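Local coordinates for guanine deaminase (Escherichia coli, PDB 6OHB), which catalyses the zinc-dependent hydrolytic deamination of guanine to xanthine and ammonia, a step of purine degradation, at residues G13-T19 / A31-D37; G45-F50 / F380-A386; K72-F78 / D387-P393; N335-N341 / M416-D422. All coordinates share one frame; numbering follows the deposited sequence.

Interaction 1 of 4, residues G13-T19 / A31-D37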
# COMPACT_ATOMS: atom_id res chain seq x y z
N GLY A 13 -13.93 -11.70 -24.15
CA GLY A 13 -14.11 -11.47 -22.72
C GLY A 13 -14.75 -10.12 -22.46
O GLY A 13 -15.38 -9.54 -23.34
N SER A 14 -14.57 -9.65 -21.24
CA SER A 14 -15.06 -8.34 -20.82
C SER A 14 -13.94 -7.32 -21.02
O SER A 14 -12.79 -7.60 -20.70
CB SER A 14 -15.50 -8.38 -19.36
OG SER A 14 -16.85 -8.77 -19.26
N PHE A 15 -14.28 -6.15 -21.57
CA PHE A 15 -13.29 -5.15 -21.94
C PHE A 15 -13.68 -3.81 -21.35
O PHE A 15 -14.86 -3.50 -21.21
CB PHE A 15 -13.18 -4.98 -23.47
CG PHE A 15 -12.64 -6.17 -24.20
CD1 PHE A 15 -13.46 -7.25 -24.52
CD2 PHE A 15 -11.31 -6.22 -24.55
CE1 PHE A 15 -12.95 -8.34 -25.18
CE2 PHE A 15 -10.79 -7.31 -25.21
CZ PHE A 15 -11.61 -8.37 -25.52
N ILE A 16 -12.67 -3.01 -21.02
CA ILE A 16 -12.92 -1.62 -20.64
C ILE A 16 -11.78 -0.74 -21.15
O ILE A 16 -10.61 -1.10 -21.02
CB ILE A 16 -13.11 -1.48 -19.11
CG1 ILE A 16 -13.17 -0.01 -18.70
CG2 ILE A 16 -12.01 -2.22 -18.37
CD1 ILE A 16 -13.86 0.20 -17.37
N ASP A 17 -12.13 0.39 -21.76
CA ASP A 17 -11.13 1.35 -22.20
C ASP A 17 -11.77 2.74 -22.26
O ASP A 17 -12.98 2.90 -22.11
CB ASP A 17 -10.51 0.95 -23.56
CG ASP A 17 -11.52 0.94 -24.72
OD1 ASP A 17 -12.75 0.83 -24.49
OD2 ASP A 17 -11.07 1.03 -25.88
N VAL A 18 -10.92 3.76 -22.44
CA VAL A 18 -11.37 5.13 -22.62
C VAL A 18 -11.17 5.48 -24.09
O VAL A 18 -10.04 5.40 -24.60
CB VAL A 18 -10.62 6.11 -21.71
CG1 VAL A 18 -11.14 7.53 -21.91
CG2 VAL A 18 -10.72 5.68 -20.25
N THR A 19 -12.24 5.90 -24.77
CA THR A 19 -12.20 5.96 -26.23
C THR A 19 -11.59 7.24 -26.78
O THR A 19 -11.37 7.32 -27.99
CB THR A 19 -13.61 5.78 -26.81
OG1 THR A 19 -14.49 6.81 -26.33
CG2 THR A 19 -14.16 4.41 -26.42
N ALA A 31 -16.51 9.09 -22.04
CA ALA A 31 -15.64 8.41 -22.99
C ALA A 31 -15.28 7.00 -22.56
O ALA A 31 -14.45 6.36 -23.21
CB ALA A 31 -14.37 9.23 -23.21
N LEU A 32 -15.86 6.50 -21.47
CA LEU A 32 -15.50 5.19 -20.94
C LEU A 32 -16.41 4.14 -21.57
O LEU A 32 -17.63 4.18 -21.39
CB LEU A 32 -15.60 5.15 -19.42
CG LEU A 32 -14.98 3.88 -18.86
CD1 LEU A 32 -13.60 4.17 -18.32
CD2 LEU A 32 -15.87 3.25 -17.80
N ARG A 33 -15.81 3.20 -22.28
CA ARG A 33 -16.52 2.11 -22.93
C ARG A 33 -16.25 0.83 -22.15
O ARG A 33 -15.09 0.45 -21.94
CB ARG A 33 -16.07 1.96 -24.38
CG ARG A 33 -16.71 0.78 -25.09
CD ARG A 33 -16.27 0.72 -26.53
NE ARG A 33 -14.83 0.85 -26.67
CZ ARG A 33 -14.19 0.92 -27.83
NH1 ARG A 33 -14.88 0.87 -28.97
NH2 ARG A 33 -12.87 1.04 -27.87
N PHE A 34 -17.33 0.18 -21.74
CA PHE A 34 -17.30 -1.13 -21.10
C PHE A 34 -18.13 -2.09 -21.95
O PHE A 34 -19.34 -1.89 -22.11
CB PHE A 34 -17.84 -1.06 -19.67
CG PHE A 34 -17.99 -2.40 -19.01
CD1 PHE A 34 -16.87 -3.16 -18.69
CD2 PHE A 34 -19.24 -2.90 -18.70
CE1 PHE A 34 -17.01 -4.39 -18.08
CE2 PHE A 34 -19.39 -4.13 -18.09
CZ PHE A 34 -18.27 -4.88 -17.78
N ILE A 35 -17.49 -3.12 -22.48
CA ILE A 35 -18.16 -4.16 -23.27
C ILE A 35 -18.11 -5.45 -22.47
O ILE A 35 -17.04 -6.01 -22.26
CB ILE A 35 -17.50 -4.34 -24.64
CG1 ILE A 35 -17.42 -3.01 -25.40
CG2 ILE A 35 -18.26 -5.39 -25.45
CD1 ILE A 35 -18.74 -2.55 -25.99
N GLU A 36 -19.28 -5.95 -22.05
CA GLU A 36 -19.29 -7.09 -21.15
C GLU A 36 -19.04 -8.40 -21.89
O GLU A 36 -18.36 -9.29 -21.37
CB GLU A 36 -20.61 -7.13 -20.38
CG GLU A 36 -20.64 -8.19 -19.30
CD GLU A 36 -21.50 -9.37 -19.69
OE1 GLU A 36 -21.19 -10.50 -19.25
OE2 GLU A 36 -22.48 -9.17 -20.44
N ASP A 37 -19.58 -8.55 -23.10
CA ASP A 37 -19.36 -9.74 -23.92
C ASP A 37 -18.74 -9.27 -25.24
O ASP A 37 -19.44 -9.06 -26.24
CB ASP A 37 -20.65 -10.52 -24.13
CG ASP A 37 -20.43 -11.87 -24.80
OD1 ASP A 37 -19.28 -12.36 -24.78
OD2 ASP A 37 -21.40 -12.43 -25.36

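Interaction 2 of 4, residues G45-F50 / F380-A386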
# COMPACT_ATOMS: atom_id res chain seq x y z
N GLY A 45 0.07 -7.41 -35.01
CA GLY A 45 0.31 -6.69 -33.78
C GLY A 45 -0.60 -5.52 -33.50
O GLY A 45 -0.33 -4.75 -32.57
N LYS A 46 -1.68 -5.36 -34.27
CA LYS A 46 -2.57 -4.22 -34.09
C LYS A 46 -4.01 -4.70 -33.94
O LYS A 46 -4.37 -5.80 -34.37
CB LYS A 46 -2.48 -3.24 -35.27
CG LYS A 46 -1.08 -2.71 -35.54
CD LYS A 46 -1.10 -1.61 -36.59
CE LYS A 46 0.25 -1.47 -37.26
NZ LYS A 46 0.97 -0.24 -36.82
N VAL A 47 -4.82 -3.85 -33.32
CA VAL A 47 -6.26 -4.08 -33.24
C VAL A 47 -6.85 -4.07 -34.64
O VAL A 47 -6.93 -3.02 -35.30
CB VAL A 47 -6.94 -3.02 -32.35
CG1 VAL A 47 -8.46 -3.18 -32.40
CG2 VAL A 47 -6.43 -3.13 -30.91
N GLU A 48 -7.25 -5.25 -35.12
CA GLU A 48 -7.96 -5.33 -36.39
C GLU A 48 -9.43 -4.98 -36.22
O GLU A 48 -10.00 -4.27 -37.06
CB GLU A 48 -7.83 -6.74 -36.98
CG GLU A 48 -8.35 -6.83 -38.42
CD GLU A 48 -7.35 -6.29 -39.42
OE1 GLU A 48 -6.18 -6.09 -39.04
OE2 GLU A 48 -7.74 -6.06 -40.58
N TRP A 49 -10.05 -5.46 -35.15
CA TRP A 49 -11.47 -5.18 -34.95
C TRP A 49 -11.77 -5.30 -33.47
O TRP A 49 -11.23 -6.17 -32.79
CB TRP A 49 -12.34 -6.15 -35.77
CG TRP A 49 -13.82 -5.83 -35.78
CD1 TRP A 49 -14.50 -5.14 -36.75
CD2 TRP A 49 -14.80 -6.21 -34.81
NE1 TRP A 49 -15.83 -5.05 -36.42
CE2 TRP A 49 -16.05 -5.70 -35.24
CE3 TRP A 49 -14.75 -6.93 -33.61
CZ2 TRP A 49 -17.23 -5.88 -34.51
CZ3 TRP A 49 -15.93 -7.11 -32.89
CH2 TRP A 49 -17.14 -6.59 -33.34
N PHE A 50 -12.63 -4.43 -32.96
CA PHE A 50 -13.04 -4.53 -31.58
C PHE A 50 -14.52 -4.22 -31.46
O PHE A 50 -15.02 -3.28 -32.09
CB PHE A 50 -12.24 -3.58 -30.68
CG PHE A 50 -12.74 -3.52 -29.28
CD1 PHE A 50 -12.65 -4.63 -28.46
CD2 PHE A 50 -13.32 -2.38 -28.78
CE1 PHE A 50 -13.11 -4.59 -27.17
CE2 PHE A 50 -13.79 -2.33 -27.48
CZ PHE A 50 -13.69 -3.44 -26.68
N PHE A 380 -8.66 0.36 -27.27
CA PHE A 380 -8.90 -0.70 -28.25
C PHE A 380 -9.45 -0.16 -29.57
O PHE A 380 -10.21 -0.85 -30.25
CB PHE A 380 -9.83 -1.76 -27.66
CG PHE A 380 -9.28 -2.44 -26.45
CD1 PHE A 380 -8.20 -3.31 -26.55
CD2 PHE A 380 -9.82 -2.21 -25.20
CE1 PHE A 380 -7.68 -3.94 -25.43
CE2 PHE A 380 -9.31 -2.83 -24.07
CZ PHE A 380 -8.24 -3.70 -24.19
N LEU A 381 -9.09 1.06 -29.94
CA LEU A 381 -9.51 1.61 -31.22
C LEU A 381 -8.80 0.87 -32.36
O LEU A 381 -7.61 0.56 -32.25
CB LEU A 381 -9.19 3.10 -31.31
CG LEU A 381 -9.93 4.08 -30.40
CD1 LEU A 381 -9.36 5.48 -30.57
CD2 LEU A 381 -11.43 4.06 -30.68
N PRO A 382 -9.51 0.55 -33.44
CA PRO A 382 -8.87 -0.09 -34.60
C PRO A 382 -7.62 0.67 -35.04
O PRO A 382 -7.59 1.91 -35.03
CB PRO A 382 -9.96 -0.06 -35.68
CG PRO A 382 -11.25 -0.07 -34.90
CD PRO A 382 -10.97 0.69 -33.62
N GLY A 383 -6.58 -0.07 -35.39
CA GLY A 383 -5.30 0.50 -35.75
C GLY A 383 -4.31 0.64 -34.61
O GLY A 383 -3.11 0.77 -34.87
N LYS A 384 -4.76 0.63 -33.35
CA LYS A 384 -3.85 0.76 -32.22
C LYS A 384 -3.01 -0.49 -32.03
O LYS A 384 -3.41 -1.60 -32.39
CB LYS A 384 -4.62 1.04 -30.93
CG LYS A 384 -5.31 2.39 -30.88
CD LYS A 384 -4.30 3.52 -30.90
CE LYS A 384 -4.99 4.82 -30.55
NZ LYS A 384 -5.32 4.87 -29.10
N GLU A 385 -1.82 -0.31 -31.45
CA GLU A 385 -0.97 -1.44 -31.13
C GLU A 385 -1.58 -2.27 -30.01
O GLU A 385 -2.09 -1.73 -29.02
CB GLU A 385 0.43 -0.95 -30.77
CG GLU A 385 1.07 -0.17 -31.91
CD GLU A 385 2.36 0.52 -31.54
OE1 GLU A 385 2.72 0.54 -30.34
OE2 GLU A 385 3.02 1.05 -32.46
N ALA A 386 -1.54 -3.59 -30.18
CA ALA A 386 -2.28 -4.51 -29.30
C ALA A 386 -1.43 -4.88 -28.09
O ALA A 386 -0.91 -5.99 -27.96
CB ALA A 386 -2.73 -5.74 -30.09

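Interaction 3 of 4, residues K72-F78 / D387-P393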
# COMPACT_ATOMS: atom_id res chain seq x y z
N LYS A 72 -12.83 -12.69 -16.75
CA LYS A 72 -11.76 -11.75 -16.50
C LYS A 72 -12.13 -10.38 -17.07
O LYS A 72 -13.16 -10.22 -17.75
CB LYS A 72 -10.45 -12.24 -17.13
CG LYS A 72 -10.13 -13.71 -16.90
CD LYS A 72 -9.70 -13.96 -15.46
CE LYS A 72 -8.86 -15.22 -15.34
NZ LYS A 72 -9.63 -16.46 -15.59
N LEU A 73 -11.29 -9.39 -16.80
CA LEU A 73 -11.46 -8.05 -17.34
C LEU A 73 -10.22 -7.66 -18.14
O LEU A 73 -9.11 -7.73 -17.63
CB LEU A 73 -11.72 -7.05 -16.21
CG LEU A 73 -12.61 -5.86 -16.54
CD1 LEU A 73 -14.09 -6.24 -16.45
CD2 LEU A 73 -12.29 -4.71 -15.59
N ILE A 74 -10.42 -7.22 -19.37
CA ILE A 74 -9.33 -6.94 -20.29
C ILE A 74 -9.21 -5.43 -20.43
O ILE A 74 -10.19 -4.74 -20.78
CB ILE A 74 -9.54 -7.61 -21.66
CG1 ILE A 74 -9.79 -9.11 -21.47
CG2 ILE A 74 -8.34 -7.38 -22.57
CD1 ILE A 74 -9.99 -9.86 -22.78
N VAL A 75 -8.02 -4.92 -20.15
CA VAL A 75 -7.74 -3.48 -20.15
C VAL A 75 -6.54 -3.23 -21.03
O VAL A 75 -5.74 -4.14 -21.30
CB VAL A 75 -7.50 -2.96 -18.71
CG1 VAL A 75 -8.68 -3.28 -17.83
CG2 VAL A 75 -6.23 -3.58 -18.13
N PRO A 76 -6.38 -2.00 -21.53
CA PRO A 76 -5.15 -1.67 -22.25
C PRO A 76 -3.95 -1.75 -21.31
O PRO A 76 -4.08 -1.56 -20.10
CB PRO A 76 -5.39 -0.24 -22.74
CG PRO A 76 -6.87 -0.04 -22.66
CD PRO A 76 -7.33 -0.88 -21.51
N GLY A 77 -2.78 -2.04 -21.89
CA GLY A 77 -1.58 -2.15 -21.08
C GLY A 77 -1.30 -0.87 -20.31
O GLY A 77 -1.54 0.24 -20.80
N PHE A 78 -0.82 -1.03 -19.08
CA PHE A 78 -0.52 0.13 -18.25
C PHE A 78 0.73 0.86 -18.74
O PHE A 78 1.67 0.25 -19.28
CB PHE A 78 -0.36 -0.28 -16.79
CG PHE A 78 -1.58 -0.94 -16.21
CD1 PHE A 78 -2.83 -0.38 -16.41
CD2 PHE A 78 -1.48 -2.12 -15.50
CE1 PHE A 78 -3.96 -0.98 -15.89
CE2 PHE A 78 -2.61 -2.73 -14.99
CZ PHE A 78 -3.85 -2.16 -15.18
N ASP A 387 -1.30 -3.92 -27.18
CA ASP A 387 -0.70 -4.12 -25.86
C ASP A 387 -1.85 -4.13 -24.87
O ASP A 387 -2.51 -3.10 -24.69
CB ASP A 387 0.28 -3.00 -25.51
CG ASP A 387 1.46 -2.91 -26.45
OD1 ASP A 387 1.76 -3.89 -27.18
OD2 ASP A 387 2.09 -1.83 -26.47
N PHE A 388 -2.11 -5.27 -24.23
CA PHE A 388 -3.22 -5.29 -23.29
C PHE A 388 -2.97 -6.33 -22.20
O PHE A 388 -2.07 -7.16 -22.29
CB PHE A 388 -4.56 -5.55 -24.00
CG PHE A 388 -4.63 -6.85 -24.76
CD1 PHE A 388 -4.17 -6.94 -26.06
CD2 PHE A 388 -5.20 -7.98 -24.18
CE1 PHE A 388 -4.25 -8.14 -26.77
CE2 PHE A 388 -5.29 -9.17 -24.88
CZ PHE A 388 -4.82 -9.25 -26.17
N VAL A 389 -3.79 -6.24 -21.16
CA VAL A 389 -3.65 -7.05 -19.96
C VAL A 389 -4.99 -7.69 -19.64
O VAL A 389 -6.02 -7.00 -19.58
CB VAL A 389 -3.15 -6.23 -18.75
CG1 VAL A 389 -2.89 -7.14 -17.56
CG2 VAL A 389 -1.91 -5.43 -19.13
N VAL A 390 -4.99 -9.00 -19.44
CA VAL A 390 -6.13 -9.71 -18.89
C VAL A 390 -5.96 -9.75 -17.37
O VAL A 390 -4.97 -10.31 -16.87
CB VAL A 390 -6.24 -11.13 -19.47
CG1 VAL A 390 -7.51 -11.80 -18.99
CG2 VAL A 390 -6.17 -11.09 -20.99
N MET A 391 -6.93 -9.17 -16.66
CA MET A 391 -6.94 -8.96 -15.22
C MET A 391 -7.94 -9.88 -14.56
O MET A 391 -9.02 -10.15 -15.10
CB MET A 391 -7.35 -7.52 -14.87
CG MET A 391 -6.64 -6.42 -15.60
SD MET A 391 -5.21 -5.85 -14.68
CE MET A 391 -5.99 -5.38 -13.14
N GLU A 392 -7.59 -10.36 -13.37
CA GLU A 392 -8.48 -11.17 -12.55
C GLU A 392 -8.87 -10.31 -11.36
O GLU A 392 -8.16 -10.26 -10.36
CB GLU A 392 -7.79 -12.46 -12.10
CG GLU A 392 -8.74 -13.53 -11.58
CD GLU A 392 -8.02 -14.77 -11.11
OE1 GLU A 392 -6.81 -14.90 -11.40
OE2 GLU A 392 -8.65 -15.61 -10.43
N PRO A 393 -10.00 -9.60 -11.42
CA PRO A 393 -10.37 -8.71 -10.31
C PRO A 393 -10.83 -9.45 -9.07
O PRO A 393 -10.99 -8.82 -8.02
CB PRO A 393 -11.51 -7.87 -10.90
CG PRO A 393 -12.10 -8.73 -11.96
CD PRO A 393 -10.98 -9.55 -12.53

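Interaction 4 of 4, residues N335-N341 / M416-D422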
# COMPACT_ATOMS: atom_id res chain seq x y z
N ASN A 335 3.72 -2.19 -9.51
CA ASN A 335 2.31 -2.39 -9.84
C ASN A 335 1.58 -1.06 -9.94
O ASN A 335 1.61 -0.25 -9.00
CB ASN A 335 1.64 -3.28 -8.79
CG ASN A 335 0.27 -3.76 -9.24
OD1 ASN A 335 -0.74 -3.11 -8.98
ND2 ASN A 335 0.24 -4.90 -9.92
N MET A 336 0.90 -0.86 -11.07
CA MET A 336 0.18 0.38 -11.32
C MET A 336 -1.05 0.52 -10.42
O MET A 336 -1.40 1.63 -10.00
CB MET A 336 -0.23 0.46 -12.80
CG MET A 336 -0.90 1.76 -13.23
SD MET A 336 0.11 3.25 -13.06
CE MET A 336 1.72 2.66 -13.56
N LEU A 337 -1.73 -0.60 -10.13
CA LEU A 337 -2.91 -0.52 -9.26
C LEU A 337 -2.53 0.03 -7.89
O LEU A 337 -3.21 0.91 -7.35
CB LEU A 337 -3.57 -1.90 -9.14
CG LEU A 337 -4.03 -2.56 -10.45
CD1 LEU A 337 -4.54 -3.97 -10.18
CD2 LEU A 337 -5.10 -1.73 -11.14
N GLN A 338 -1.44 -0.49 -7.32
CA GLN A 338 -0.97 0.01 -6.03
C GLN A 338 -0.50 1.46 -6.13
O GLN A 338 -0.69 2.25 -5.20
CB GLN A 338 0.15 -0.90 -5.51
CG GLN A 338 -0.31 -2.33 -5.31
CD GLN A 338 0.77 -3.22 -4.71
OE1 GLN A 338 1.80 -3.46 -5.34
NE2 GLN A 338 0.52 -3.71 -3.51
N THR A 339 0.12 1.83 -7.26
CA THR A 339 0.51 3.23 -7.47
C THR A 339 -0.71 4.14 -7.43
O THR A 339 -0.66 5.22 -6.82
CB THR A 339 1.25 3.38 -8.80
OG1 THR A 339 2.39 2.52 -8.82
CG2 THR A 339 1.71 4.82 -8.99
N LEU A 340 -1.80 3.73 -8.07
CA LEU A 340 -3.01 4.55 -8.04
C LEU A 340 -3.63 4.55 -6.65
O LEU A 340 -4.22 5.56 -6.24
CB LEU A 340 -4.01 4.04 -9.07
CG LEU A 340 -3.58 4.13 -10.54
CD1 LEU A 340 -4.50 3.28 -11.40
CD2 LEU A 340 -3.57 5.58 -11.01
N ASN A 341 -3.51 3.45 -5.91
CA ASN A 341 -3.92 3.46 -4.50
C ASN A 341 -3.18 4.54 -3.71
O ASN A 341 -3.78 5.30 -2.94
CB ASN A 341 -3.69 2.08 -3.89
CG ASN A 341 -4.53 1.84 -2.66
OD1 ASN A 341 -5.69 2.24 -2.59
ND2 ASN A 341 -3.94 1.19 -1.66
N MET A 416 -10.51 -3.06 -7.50
CA MET A 416 -9.27 -3.43 -8.17
C MET A 416 -8.12 -2.51 -7.76
O MET A 416 -6.98 -2.97 -7.56
CB MET A 416 -9.49 -3.39 -9.67
CG MET A 416 -8.49 -4.15 -10.50
SD MET A 416 -9.22 -4.38 -12.12
CE MET A 416 -9.21 -2.69 -12.72
N MET A 417 -8.40 -1.22 -7.60
CA MET A 417 -7.34 -0.26 -7.30
C MET A 417 -6.83 -0.42 -5.88
O MET A 417 -5.62 -0.33 -5.62
CB MET A 417 -7.86 1.16 -7.50
CG MET A 417 -6.82 2.24 -7.37
SD MET A 417 -7.59 3.87 -7.33
CE MET A 417 -8.31 3.84 -5.69
N THR A 418 -7.72 -0.67 -4.93
CA THR A 418 -7.31 -0.68 -3.53
C THR A 418 -6.81 -2.05 -3.09
O THR A 418 -6.00 -2.11 -2.15
CB THR A 418 -8.46 -0.24 -2.63
OG1 THR A 418 -9.59 -1.11 -2.82
CG2 THR A 418 -8.87 1.20 -2.93
N LEU A 419 -7.25 -3.13 -3.73
CA LEU A 419 -6.86 -4.47 -3.31
C LEU A 419 -5.98 -5.19 -4.32
O LEU A 419 -5.52 -6.30 -4.04
CB LEU A 419 -8.10 -5.32 -3.04
CG LEU A 419 -8.64 -5.39 -1.62
CD1 LEU A 419 -8.59 -4.02 -0.95
CD2 LEU A 419 -10.06 -5.92 -1.66
N GLY A 420 -5.74 -4.59 -5.49
CA GLY A 420 -5.07 -5.29 -6.57
C GLY A 420 -3.56 -5.24 -6.43
O GLY A 420 -2.99 -4.24 -6.00
N ASP A 421 -2.92 -6.34 -6.80
CA ASP A 421 -1.47 -6.41 -6.92
C ASP A 421 -1.16 -7.28 -8.13
O ASP A 421 -2.01 -7.48 -9.01
CB ASP A 421 -0.86 -6.93 -5.60
CG ASP A 421 -1.51 -8.22 -5.11
OD1 ASP A 421 -1.63 -9.19 -5.90
OD2 ASP A 421 -1.89 -8.28 -3.92
N ASP A 422 0.06 -7.82 -8.19
CA ASP A 422 0.45 -8.63 -9.34
C ASP A 422 -0.42 -9.88 -9.51
O ASP A 422 -0.51 -10.41 -10.62
CB ASP A 422 1.93 -9.01 -9.25
CG ASP A 422 2.32 -9.56 -7.89
OD1 ASP A 422 2.24 -8.82 -6.89
OD2 ASP A 422 2.73 -10.74 -7.83
O HOH W 1 2.26 -6.37 -5.88

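Interaction 1 of 4, residues G13-T19 / A31-D37
Arg33 grips Asp17 side-on: NE reaches Asp17 OD1 at 3.0 Å and NH2 reaches Asp17 OD2 at 2.7 Å. Carboxylate and guanidinium planes lie only 3° apart, and each oxygen uses its syn lone pair, so the pair forms a flat, two-bonded salt bridge. The arginine chain runs extended to CD and then bends (chi3 49°), which lays the guanidinium alongside the carboxylate. Thr19 covers one face of this group toward its rim, with CG2 3.6 Å from Arg33 NE. A methionine in place of Arg33 would probably leave the Asp17 carboxylate without its counter-charge and its two in-plane bonds, and the Thr19 methyl without the flat group it covers. Phe380 N also donates to Asp17 OD2. Segments 13-19 and 31-37 form an antiparallel hairpin with a long connection, part of the small beta-sandwich domain that accompanies the barrel in many amidohydrolases. Asp17 and Arg33 are a hydrogen-bonded pair, with Asp17 N 3.0 Å from Arg33 O; Phe15 and Ile35 pair likewise. Beyond the strands, Thr19 N extends the pairing to Ala31 O (2.7 Å). Ile16 and Val18 serve the other face: Ile16 CD1 meets Leu32 CD2 at 3.7 Å, and Val18 CG2 packs on Leu32 CD1. Phe360 of helix 356-363 and Leu409 of helix 409-419 press on this apolar face. At the far end Ser14 OG donates in the carbonyl plane to Glu36 O (2.6 Å).

Interaction 2 of 4, residues G45-F50 / F380-A386
Three backbone hydrogen bonds tie Gly45 and Val47 to the 380-386 loop: Ala386 N donates to Gly45 O, Val47 N to Lys384 O (2.8 Å), and Gly383 N to Val47 O (3.0 Å), the last almost straight at 175°. Between them Lys46 and Glu385 make a single beta bridge, their CA atoms 4.4 Å apart. The loop can offer Gly383 N because residues 381-384 form a type II turn, closed by Lys384 N on Leu381 O; the backbone angles of Gly383 suit glycine, since a side chain there would be jammed against the preceding carbonyl.

Val47 buries the most surface. Its CG1, trans to the backbone N (chi1 174°), lies 3.6 Å from Phe380 O and close to Pro382 CA, while CG2 leans on Lys384 O, so both branches are set against the polypeptide of the loop. Phe380 meets Phe50 with its methylene: CB sits over one face of the Phe50 ring, 3.8 Å from the centroid and 16° off the normal, a CH-pi contact. The two rings themselves are oblique, with centroids 5.2 Å apart. The aliphatic part of Lys46 passes along the turn, CD 3.6 Å from Gly383 O; the Glu385 carboxylate is paired with Arg162 and Arg201.

Phe15 of strand 14-18 meets both phenylalanine rings edge-to-face, Phe380 also packs on Ile74 and Pro76 of strand 73-84, and Val47 rests on Leu40 of strand 38-43, which adjoins strand 46-50 in its own four-stranded sheet.

Interaction 3 of 4, residues K72-F78 / D387-P393
Asp387 opens the pairing with its backbone: O accepts from Gly77 N at 3.0 Å, the donor standing above the carbonyl plane, while its carboxylate turns to Arg201. Phe388 follows with its ring alongside Ile74, CD2 3.6 Å from Ile74 CG2. Its CG is wedged between the backbone N and carbonyl carbon (chi1 60°), and CB lies 3.3 Å from Val75 O. Val389 exchanges two nearly straight bonds with Val75, N to O and O to N, both 2.9 Å, and sets CG2 against Gly77 CA. Val390, on the opposite face, touches Lys72 CB through CG1 (3.5 Å) and Ile74 CG1 through CG2. Met391 repeats the reciprocal pair of hydrogen bonds, with Leu73. Its bent chain passes Val75 CG2 and brings SD 4.0 Å from Phe78 CZ, an oblique Met-aromatic contact. Glu392 ends the walk with CG beside the Lys72 chain; its carboxylate pairs with Arg438. The two strands run antiparallel, 4.6 Å apart at their closest, and join segments more than 300 residues apart in the chain. Strand 73-84 carries on to the zinc ligands His82 and His84. The pairing is consistent with the beta-sandwich of amidohydrolases, built from chain before and after the barrel.

Interaction 4 of 4, residues N335-N341 / M416-D422
Apolar packing carries most of this meeting of helix 336-349 with the end of helix 409-419. Leu337 is driven into the helix end: its CD1 lies 3.7 Å from Met416 O, 4.0 Å from Met416 CG and near Gly420 CA. Gly420 leaves the helix at just this point, and a side chain on it would collide with Leu337 CD1. Met417 runs extended as far as SD (CG trans to the backbone N, chi1 -174°) and then bends at chi3; its CG touches Leu340 CB at 3.7 Å.

Polar side chains touch the other segment without hydrogen-bonding to it. Asn335 sets ND2 3.3 Å from Asp421 C, while the amide hydrogen-bonds to other partners: OD1 caps its own helix by accepting from Gln338 N in the carbonyl plane (3.2 Å), and ND2 donates to Asn133. An alanine in place of Asn335 would probably leave Gln338 N without its cap and Asn133 OD1 without this donor, and open a gap beside Asp421. Gln338 CG comes 3.4 Å from Gly420 O, and Asn341 OD1 lies against Thr418 CG2 while bonding to Tyr304 of the second subunit.

A water lies 2.7 Å from Asp422 OD1 and also near Gln338 OE1, which hydrogen-bonds to Thr333 as well.

With no direct hydrogen bond across it, the contact probably relies on close apolar fit more than on polar pairing; the polar groups are spent on capping, on Asn133 and Arg132, and on the dimer, where Asp422 forms a salt bridge with Arg423 of the second subunit.

How the interactions relate
Interactions 1 and 3 are both antiparallel strand pairs and share a border, since strand 14-18 lies beside strand 73-84 and bonds to it through Ser14, Ile16 and Ile74. Interaction 2 is a loop laid against an edge strand; its Phe380 joins it to both, its backbone N donating to Asp17 OD2 and its ring packing on Val75 and Phe388. Interaction 4 stands apart in kind, helix against helix end, yet Met391 CE reaches Met416 and Leu337 from interaction 3. Interactions 3 and 4 are buried, whereas 1 and 2 are partly exposed. Interaction 1 alone has a salt bridge across its segments, and interaction 4 alone involves the second subunit.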